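Local coordinates for hypothetical protein PG1100 (PDB 1ZBS) that is of unknown function but has an actin-like ATPase fold and is probably an N-acetylglucosamine kinase that uses ATP to phosphorylate the sugar, at residues M1-G5 with C15-E19; V63-G67 with L274-H278; D97-A101 with I112-L116. All coordinates share one frame; numbering follows the deposited sequence.

Contact 1: residues M1-G5 with C15-E19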
# COMPACT_ATOMS: atom_id res chain seq x y z
N MSE A 1 -8.04 42.57 10.13
CA MSE A 1 -8.59 41.31 9.56
C MSE A 1 -7.67 40.13 9.83
O MSE A 1 -6.53 40.30 10.25
CB MSE A 1 -8.85 41.47 8.05
CG MSE A 1 -7.73 42.14 7.27
SE MSE A 1 -8.26 42.62 5.44
CE MSE A 1 -9.27 44.23 5.84
N ILE A 2 -8.19 38.92 9.59
CA ILE A 2 -7.42 37.71 9.84
C ILE A 2 -7.17 36.86 8.60
O ILE A 2 -7.86 36.98 7.59
CB ILE A 2 -8.12 36.82 10.89
CG1 ILE A 2 -9.50 36.40 10.38
CG2 ILE A 2 -8.23 37.57 12.21
CD1 ILE A 2 -10.23 35.42 11.29
N LEU A 3 -6.16 36.00 8.70
CA LEU A 3 -5.78 35.09 7.62
C LEU A 3 -5.98 33.66 8.08
O LEU A 3 -5.39 33.21 9.06
CB LEU A 3 -4.31 35.31 7.22
CG LEU A 3 -3.81 34.39 6.10
CD1 LEU A 3 -4.63 34.64 4.83
CD2 LEU A 3 -2.32 34.62 5.83
N ILE A 4 -6.83 32.92 7.37
CA ILE A 4 -7.08 31.54 7.74
C ILE A 4 -6.62 30.59 6.65
O ILE A 4 -6.95 30.76 5.47
CB ILE A 4 -8.58 31.29 8.03
CG1 ILE A 4 -9.07 32.24 9.14
CG2 ILE A 4 -8.78 29.84 8.48
CD1 ILE A 4 -10.55 32.14 9.41
N GLY A 5 -5.84 29.59 7.05
CA GLY A 5 -5.33 28.63 6.11
C GLY A 5 -5.63 27.20 6.51
O GLY A 5 -5.46 26.82 7.67
N CYS A 15 -8.04 32.21 3.28
CA CYS A 15 -9.13 33.18 3.35
C CYS A 15 -8.83 34.34 4.28
O CYS A 15 -8.40 34.15 5.42
CB CYS A 15 -10.43 32.51 3.81
SG CYS A 15 -11.74 33.72 4.22
N ILE A 16 -9.04 35.55 3.77
CA ILE A 16 -8.83 36.76 4.55
C ILE A 16 -10.23 37.20 4.97
O ILE A 16 -11.01 37.67 4.15
CB ILE A 16 -8.17 37.87 3.71
CG1 ILE A 16 -6.74 37.46 3.33
CG2 ILE A 16 -8.13 39.16 4.50
CD1 ILE A 16 -5.99 38.51 2.54
N ALA A 17 -10.54 37.02 6.25
CA ALA A 17 -11.85 37.39 6.78
C ALA A 17 -11.79 38.60 7.71
O ALA A 17 -10.73 38.94 8.26
CB ALA A 17 -12.45 36.20 7.53
N LYS A 18 -12.94 39.25 7.89
CA LYS A 18 -13.06 40.41 8.76
C LYS A 18 -14.41 40.29 9.43
O LYS A 18 -15.44 40.31 8.76
CB LYS A 18 -13.01 41.70 7.95
CG LYS A 18 -12.83 42.97 8.79
CD LYS A 18 -13.31 44.19 8.02
CE LYS A 18 -12.75 45.50 8.57
NZ LYS A 18 -11.30 45.69 8.26
N GLU A 19 -14.40 40.14 10.75
CA GLU A 19 -15.63 40.01 11.53
C GLU A 19 -16.61 38.99 10.94
O GLU A 19 -17.73 39.34 10.57
CB GLU A 19 -16.32 41.37 11.67
CG GLU A 19 -16.25 41.96 13.09
CD GLU A 19 -14.96 42.74 13.35
OE1 GLU A 19 -14.90 43.94 12.96
OE2 GLU A 19 -14.01 42.17 13.95
O HOH W 1 -9.06 45.08 9.78
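The flat groups between Ile2, Ile4, Cys15 and Ala17 are peptide units, and their N-H and C=O groups face each other across the strands. Ile2 N bonds to Ala17 O at 2.9 Å, nearly in line with the carbonyl. Ile4 N reaches Cys15 O at 2.8 Å and is nearly straight at hydrogen, 168°. The return bonds are more bent. Cys15 N stays in the plane of the Ile4 carbonyl, whereas Ala17 N comes tilted from that of Ile2. The Ile2 carbonyl also takes a CA-H contact from Ile16 CA at 3.2 Å. Ile2–Ala17 and Ile4–Cys15 are therefore antiparallel hydrogen-bonded pairs, and Leu3–Ile16 between them is non-hydrogen-bonded.

The side chains of Ile2, Ile4, Cys15 and Ala17 lie on one face of the sheet. Ile2 CG1 rests beside Ala17 CB at 4.1 Å. Leu3 and Ile16 take the other face, where Leu3 CD1 meets Ile16 CG1 at 3.8 Å. Selenomethionine Met1 joins them and sets its SE against Ile16 CG2 at 3.6 Å. With chi1 at 45°, its CG stands between backbone N and carbonyl carbon. The bend at chi3 (78°) then carries CE to the Lys18 amine. One water accepts from both Met1 N and Lys18 NZ and bridges the two strands where the pairing ends.

This hairpin of strands 2-7 and 11-18 comes first in the chain, and strand 2-7 is the middle strand of the N-terminal sheet. In actin-like kinases such a hairpin turn usually borders the ATP phosphates, and the same is probable here. Strand 62-67 continues the sheet beyond Leu3, and strand 21-29 beyond Cys15. Helix 271-280 covers the Ile2, Ile4 and Cys15 face, with Met271, Ile275 and His278 touching it.

Contact 2: residues V63-G67 with L274-H278; sequences VYFYG and LIQYH
An aromatic cluster of Tyr64, Tyr66 and His278 joins strand 62-67 to helix 271-280. The rings of Tyr64 and His278 stack face to face, with centroids 3.8 Å apart and planes at 20°. His278 ND1 sits over the centre of the tyrosine ring, while Tyr64 CG lies toward the rim of the imidazole. Tyr64 CB adds a CH-pi contact over the same imidazole face. On the opposite face, Tyr277 of the same helix brings its CD2 over the ring centre.

Tyr66 meets the imidazole at its edge. Its OH lies 2.7 Å from His278 NE2, close to the planes of both rings, and either group could donate. Arg103 NH2 also hydrogen-bonds to this hydroxyl, so two bonds hold it. The bond to NE2 and the stack probably help orient the imidazole. The Tyr66 side chain leaves the strand toward the helix, and chi1 of -65° sets its CG beside the backbone N.

In the fold, the helix lies across one face of the N-terminal sheet, although it comes from the far end of the chain. Leu274, one turn before His278, extends the apolar part of this seam. Its CD1 packs on Tyr66 CE2 at 3.6 Å. At the other end of the cluster a water lies in the imidazole plane, 3.1 Å from His278 ND1 and in a weak bond with Tyr64 OH.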
# COMPACT_ATOMS: atom_id res chain seq x y z
N VAL A 63 -3.18 35.33 12.21
CA VAL A 63 -3.22 34.25 11.23
C VAL A 63 -3.40 32.91 11.96
O VAL A 63 -2.75 32.65 12.98
CB VAL A 63 -1.92 34.22 10.36
CG1 VAL A 63 -0.73 34.61 11.20
CG2 VAL A 63 -1.71 32.83 9.78
N TYR A 64 -4.31 32.10 11.43
CA TYR A 64 -4.62 30.78 11.98
C TYR A 64 -4.46 29.74 10.86
O TYR A 64 -5.20 29.74 9.87
CB TYR A 64 -6.05 30.74 12.53
CG TYR A 64 -6.37 31.82 13.53
CD1 TYR A 64 -6.98 33.01 13.13
CD2 TYR A 64 -6.07 31.66 14.88
CE1 TYR A 64 -7.29 34.01 14.06
CE2 TYR A 64 -6.37 32.65 15.82
CZ TYR A 64 -6.99 33.82 15.40
OH TYR A 64 -7.31 34.79 16.33
N PHE A 65 -3.48 28.86 11.04
CA PHE A 65 -3.18 27.84 10.06
C PHE A 65 -3.52 26.44 10.56
O PHE A 65 -3.21 26.08 11.70
CB PHE A 65 -1.70 27.91 9.68
CG PHE A 65 -1.32 27.01 8.54
CD1 PHE A 65 -0.96 25.69 8.77
CD2 PHE A 65 -1.36 27.49 7.24
CE1 PHE A 65 -0.65 24.84 7.71
CE2 PHE A 65 -1.05 26.66 6.16
CZ PHE A 65 -0.70 25.33 6.40
N TYR A 66 -4.17 25.67 9.70
CA TYR A 66 -4.56 24.31 10.01
C TYR A 66 -4.08 23.43 8.87
O TYR A 66 -4.41 23.68 7.71
CB TYR A 66 -6.08 24.21 10.13
CG TYR A 66 -6.65 25.00 11.29
CD1 TYR A 66 -6.50 24.54 12.60
CD2 TYR A 66 -7.34 26.19 11.08
CE1 TYR A 66 -7.03 25.25 13.67
CE2 TYR A 66 -7.87 26.92 12.15
CZ TYR A 66 -7.71 26.43 13.45
OH TYR A 66 -8.24 27.12 14.51
N GLY A 67 -3.29 22.41 9.19
CA GLY A 67 -2.79 21.53 8.14
C GLY A 67 -2.26 20.21 8.65
O GLY A 67 -1.78 20.11 9.77
N LEU A 274 -14.47 27.63 10.01
CA LEU A 274 -13.35 28.28 10.69
C LEU A 274 -13.49 29.79 10.72
O LEU A 274 -12.92 30.45 11.58
CB LEU A 274 -12.01 27.95 10.02
CG LEU A 274 -11.20 26.72 10.44
CD1 LEU A 274 -11.41 26.43 11.92
CD2 LEU A 274 -11.61 25.55 9.60
N ILE A 275 -14.24 30.34 9.78
CA ILE A 275 -14.42 31.77 9.75
C ILE A 275 -15.29 32.18 10.92
O ILE A 275 -14.96 33.11 11.65
CB ILE A 275 -15.07 32.23 8.45
CG1 ILE A 275 -14.12 31.94 7.29
CG2 ILE A 275 -15.38 33.72 8.53
CD1 ILE A 275 -14.71 32.18 5.93
N GLN A 276 -16.40 31.47 11.11
CA GLN A 276 -17.29 31.80 12.22
C GLN A 276 -16.61 31.49 13.56
O GLN A 276 -16.84 32.19 14.54
CB GLN A 276 -18.61 31.03 12.11
CG GLN A 276 -19.54 31.52 11.00
CD GLN A 276 -19.92 33.00 11.11
OE1 GLN A 276 -19.08 33.88 10.91
NE2 GLN A 276 -21.18 33.27 11.45
N TYR A 277 -15.77 30.46 13.59
CA TYR A 277 -15.09 30.08 14.82
C TYR A 277 -14.18 31.19 15.33
O TYR A 277 -14.28 31.61 16.48
CB TYR A 277 -14.25 28.82 14.61
CG TYR A 277 -13.43 28.47 15.83
CD1 TYR A 277 -13.96 27.65 16.83
CD2 TYR A 277 -12.17 29.02 16.03
CE1 TYR A 277 -13.24 27.39 18.00
CE2 TYR A 277 -11.44 28.77 17.19
CZ TYR A 277 -11.98 27.96 18.17
OH TYR A 277 -11.28 27.72 19.32
N HIS A 278 -13.26 31.65 14.48
CA HIS A 278 -12.35 32.71 14.86
C HIS A 278 -13.04 34.07 14.87
O HIS A 278 -12.39 35.11 14.93
CB HIS A 278 -11.14 32.72 13.93
CG HIS A 278 -10.31 31.49 14.03
ND1 HIS A 278 -9.51 31.21 15.12
CD2 HIS A 278 -10.21 30.41 13.22
CE1 HIS A 278 -8.96 30.02 14.97
NE2 HIS A 278 -9.37 29.51 13.83
O HOH W 2 -9.92 33.40 17.22

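Contact 3: residues D97-A101 with I112-L116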
# COMPACT_ATOMS: atom_id res chain seq x y z
N ASP A 97 -4.87 19.82 10.99
CA ASP A 97 -6.09 19.91 10.21
C ASP A 97 -7.27 19.20 10.87
O ASP A 97 -8.43 19.56 10.62
CB ASP A 97 -5.87 19.34 8.80
CG ASP A 97 -5.34 17.91 8.80
OD1 ASP A 97 -5.45 17.25 7.75
OD2 ASP A 97 -4.82 17.44 9.84
N MSE A 98 -6.98 18.21 11.71
CA MSE A 98 -8.03 17.46 12.39
C MSE A 98 -8.75 18.41 13.36
O MSE A 98 -9.97 18.41 13.45
CB MSE A 98 -7.43 16.28 13.15
CG MSE A 98 -8.45 15.33 13.76
SE MSE A 98 -9.60 14.42 12.48
CE MSE A 98 -11.06 15.71 12.38
N LEU A 99 -7.96 19.22 14.05
CA LEU A 99 -8.50 20.18 15.00
C LEU A 99 -9.30 21.25 14.27
O LEU A 99 -10.33 21.72 14.75
CB LEU A 99 -7.36 20.82 15.79
CG LEU A 99 -7.74 21.98 16.71
CD1 LEU A 99 -8.79 21.54 17.72
CD2 LEU A 99 -6.50 22.51 17.41
N GLY A 100 -8.79 21.65 13.11
CA GLY A 100 -9.47 22.65 12.31
C GLY A 100 -10.83 22.13 11.88
O GLY A 100 -11.80 22.87 11.81
N ALA A 101 -10.90 20.83 11.59
CA ALA A 101 -12.15 20.23 11.16
C ALA A 101 -13.14 20.18 12.32
O ALA A 101 -14.31 20.50 12.15
CB ALA A 101 -11.92 18.84 10.61
N ILE A 112 -17.69 13.98 17.56
CA ILE A 112 -16.70 13.24 16.80
C ILE A 112 -16.57 13.87 15.43
O ILE A 112 -17.55 14.00 14.70
CB ILE A 112 -17.10 11.77 16.63
CG1 ILE A 112 -17.13 11.08 17.99
CG2 ILE A 112 -16.13 11.06 15.68
CD1 ILE A 112 -17.77 9.70 17.98
N ALA A 113 -15.35 14.29 15.10
CA ALA A 113 -15.07 14.92 13.81
C ALA A 113 -14.22 14.01 12.94
O ALA A 113 -13.19 13.48 13.37
CB ALA A 113 -14.35 16.26 14.03
N CYS A 114 -14.64 13.84 11.69
CA CYS A 114 -13.94 12.97 10.75
C CYS A 114 -13.59 13.64 9.44
O CYS A 114 -14.33 14.49 8.95
CB CYS A 114 -14.77 11.74 10.43
SG CYS A 114 -15.34 10.83 11.84
N ILE A 115 -12.45 13.25 8.89
CA ILE A 115 -12.02 13.78 7.61
C ILE A 115 -12.03 12.64 6.60
O ILE A 115 -11.55 11.54 6.88
CB ILE A 115 -10.61 14.37 7.70
CG1 ILE A 115 -10.60 15.55 8.68
CG2 ILE A 115 -10.15 14.81 6.31
CD1 ILE A 115 -9.27 16.24 8.81
N LEU A 116 -12.59 12.90 5.43
CA LEU A 116 -12.65 11.91 4.36
C LEU A 116 -12.26 12.63 3.06
O LEU A 116 -13.12 13.17 2.36
CB LEU A 116 -14.07 11.34 4.25
CG LEU A 116 -14.32 9.83 4.29
CD1 LEU A 116 -13.62 9.21 5.49
CD2 LEU A 116 -15.84 9.56 4.36
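Selenomethionine Met98 reaches from helix 97-105 onto strand 111-116 with its end methyl. Met98 CE lies 3.7 Å from Ala113 CB and 3.7 Å from Ile115 CG1, and so fits between two side chains that point to the helix. It also comes within 3.2 Å of Ala113 O. This is a close approach of a methyl group to a carbonyl, not a hydrogen bond. The bends at chi2 (63°) and chi3 (-90°) fold the chain and turn CE toward the strand.

Ile115 packs against the first turn of the helix. Its CG1 meets both Ala101 CB, at 4.0 Å, and Met98 CE. Its CD1 extends to the backbone of the turn, 3.9 Å from Asp97 O and 4.0 Å from Met98 CA. The Asp97 side chain touches this methyl only lightly, through OD1. Asp97 O is already the acceptor for Ala101 N at 2.9 Å, the bond that closes this turn.

The second shell belongs to the other domain's sheet. Met98 also rests on Asn121 and Cys123 of strand 120-125, and on Ile130 and Asn133 of strand 130-133. Ile241 of strand 238-241 touches both Ala101 and Ile115. Backbone bonds to strand 238-241 and to Asn121 hold strand 111-116 in place. The helix follows strand 91-95 of the N-terminal sheet, and the chain then passes into strand 111-116 of the second sheet. The contact thus lies where the two parts of the fold meet.

The methyl of Met98 and the aliphatic carbons of Ala101, Ala113 and Ile115 do most of the joining. Such apolar packing sets no strict bond geometry. Some sliding here on domain closure, as in related sugar kinases, is a possibility.

Overall arrangement
Contacts 1 and 2 share the N-terminal sheet. Strands 2-7 and 62-67 are neighbours in it, and probable backbone hydrogen bonds link Leu3 O to Tyr64 N and Gly5 O to Tyr66 N. All three contacts are largely buried, but the Met1 and Lys18 end of contact 1 reaches the surface. Contact 3 lies closest to the centre of the chain, within the loop closed by contact 2. It touches contact 2 where Gly100 meets Tyr66 and Leu274. Contacts 1 and 3 are about 20 Å apart between centres. Chemistry follows place: backbone pairing in the hairpin, stacked rings and a hydroxyl-imidazole bond between sheet and helix, and apolar contacts between the domains.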